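Local atomic coordinates of lipase (Rhizopus chinensis, PDB entry 6A0W), a protein that probably hydrolyses the ester bonds of triacylglycerols as a class 3 lipase of the alpha/beta-hydrolase superfamily. Residues A137-S142 and H171-A176. Residues are numbered along the deposited sequence; the frame is centred on the assembly and turned at random.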
loop_
_atom_site.group_PDB
_atom_site.type_symbol
_atom_site.label_atom_id
_atom_site.label_comp_id
_atom_site.label_asym_id
_atom_site.label_seq_id
_atom_site.Cartn_x
_atom_site.Cartn_y
_atom_site.Cartn_z
ATOM N N ALA A 137 1.396 -10.497 -12.716
ATOM C CA ALA A 137 0.655 -11.776 -12.671
ATOM C C ALA A 137 0.584 -12.376 -11.267
ATOM O O ALA A 137 -0.467 -12.868 -10.813
ATOM C CB ALA A 137 1.300 -12.786 -13.608
ATOM N N GLY A 138 1.701 -12.272 -10.565
ATOM C CA GLY A 138 1.776 -12.690 -9.164
ATOM C C GLY A 138 0.787 -11.963 -8.286
ATOM O O GLY A 138 0.018 -12.590 -7.557
ATOM N N PHE A 139 0.786 -10.627 -8.329
ATOM C CA PHE A 139 -0.099 -9.927 -7.414
ATOM C C PHE A 139 -1.549 -10.344 -7.680
ATOM O O PHE A 139 -2.376 -10.455 -6.770
ATOM C CB PHE A 139 0.074 -8.406 -7.517
ATOM C CG PHE A 139 1.494 -7.899 -7.321
ATOM C CD1 PHE A 139 2.444 -8.603 -6.613
ATOM C CD2 PHE A 139 1.850 -6.656 -7.809
ATOM C CE1 PHE A 139 3.752 -8.145 -6.531
ATOM C CE2 PHE A 139 3.138 -6.165 -7.707
ATOM C CZ PHE A 139 4.090 -6.901 -7.037
ATOM N N LEU A 140 -1.918 -10.406 -8.952
ATOM C CA LEU A 140 -3.291 -10.717 -9.320
ATOM C C LEU A 140 -3.711 -12.143 -8.939
ATOM O O LEU A 140 -4.835 -12.344 -8.475
ATOM C CB LEU A 140 -3.510 -10.492 -10.827
ATOM C CG LEU A 140 -4.958 -10.624 -11.317
ATOM C CD1 LEU A 140 -5.821 -9.529 -10.764
ATOM C CD2 LEU A 140 -5.033 -10.597 -12.841
ATOM N N SER A 141 -2.818 -13.125 -9.068
ATOM C CA SER A 141 -3.133 -14.483 -8.544
ATOM C C SER A 141 -3.384 -14.502 -7.056
ATOM O O SER A 141 -4.360 -15.092 -6.595
ATOM C CB SER A 141 -2.017 -15.495 -8.826
ATOM O OG SER A 141 -0.882 -14.840 -9.334
ATOM N N SER A 142 -2.570 -13.762 -6.310
ATOM C CA SER A 142 -2.781 -13.681 -4.871
ATOM C C SER A 142 -4.122 -13.036 -4.558
ATOM O O SER A 142 -4.890 -13.531 -3.713
ATOM C CB SER A 142 -1.629 -12.934 -4.169
ATOM O OG SER A 142 -0.374 -13.470 -4.500
ATOM N N HIS A 171 1.093 -2.347 3.375
ATOM C CA HIS A 171 2.527 -2.096 3.174
ATOM C C HIS A 171 3.019 -3.032 2.099
ATOM O O HIS A 171 2.535 -4.167 1.989
ATOM C CB HIS A 171 3.265 -2.319 4.509
ATOM C CG HIS A 171 4.757 -2.296 4.406
ATOM N ND1 HIS A 171 5.527 -3.409 4.660
ATOM C CD2 HIS A 171 5.627 -1.280 4.187
ATOM C CE1 HIS A 171 6.805 -3.083 4.556
ATOM N NE2 HIS A 171 6.889 -1.816 4.188
ATOM N N SER A 172 3.956 -2.577 1.277
ATOM C CA SER A 172 4.723 -3.510 0.469
ATOM C C SER A 172 3.776 -4.285 -0.466
ATOM O O SER A 172 2.871 -3.684 -1.047
ATOM C CB SER A 172 5.519 -4.468 1.366
ATOM O OG SER A 172 6.505 -5.213 0.643
ATOM N N LEU A 173 4.003 -5.581 -0.673
ATOM C CA LEU A 173 3.119 -6.370 -1.566
ATOM C C LEU A 173 1.691 -6.289 -1.077
ATOM O O LEU A 173 0.748 -6.409 -1.848
ATOM C CB LEU A 173 3.595 -7.824 -1.704
ATOM C CG LEU A 173 4.571 -8.080 -2.834
ATOM C CD1 LEU A 173 5.843 -7.240 -2.718
ATOM C CD2 LEU A 173 4.878 -9.576 -2.898
ATOM N N GLY A 174 1.512 -6.005 0.198
ATOM C CA GLY A 174 0.173 -5.797 0.726
ATOM C C GLY A 174 -0.506 -4.568 0.146
ATOM O O GLY A 174 -1.749 -4.482 0.097
ATOM N N GLY A 175 0.320 -3.597 -0.235
ATOM C CA GLY A 175 -0.186 -2.377 -0.869
ATOM C C GLY A 175 -0.723 -2.695 -2.258
ATOM O O GLY A 175 -1.757 -2.175 -2.633
ATOM N N ALA A 176 -0.098 -3.653 -2.949
ATOM C CA ALA A 176 -0.607 -4.107 -4.215
ATOM C C ALA A 176 -1.974 -4.727 -4.063
ATOM O O ALA A 176 -2.866 -4.401 -4.844
ATOM C CB ALA A 176 0.335 -5.059 -4.894
#
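On the helix side of what is probably the nucleophile elbow of this alpha/beta-hydrolase, Leu173, inside the GxSxG motif, and Ala176, one turn on, meet the ring of Phe139 from helix 137-160. The CB of Ala176 sits over one face of that ring, 4.1 Å from its centroid and 28° off the normal, a CH-pi contact. It leans toward Phe139 CD2, 3.7 Å away. At Phe139 CE1, para to CD2, Leu173 CG comes in obliquely at 3.8 Å, on the same side of the ring plane as Ala176 CB, the leucine side chain crossing the phenylalanine at about a right angle. Phe139 reaches both residues because its CG stands anti to the carbonyl carbon (chi1 -55°), beside the backbone N.

In alpha/beta-hydrolases the nucleophile sits on a sharp turn between a strand and a helix, here strand 165-171 and helix 173-188. Ser172 has an unusual positive phi of 61°, consistent with a nucleophile in a GxSxG elbow, and its OG hydrogen-bonds His284 NE2, in keeping with a Ser-His-Asp triad completed by Asp231. No hydrogen bond joins the two segments, but Phe139 O accepts one from Gln177 NE2. His136 stacks on the Phe139 ring.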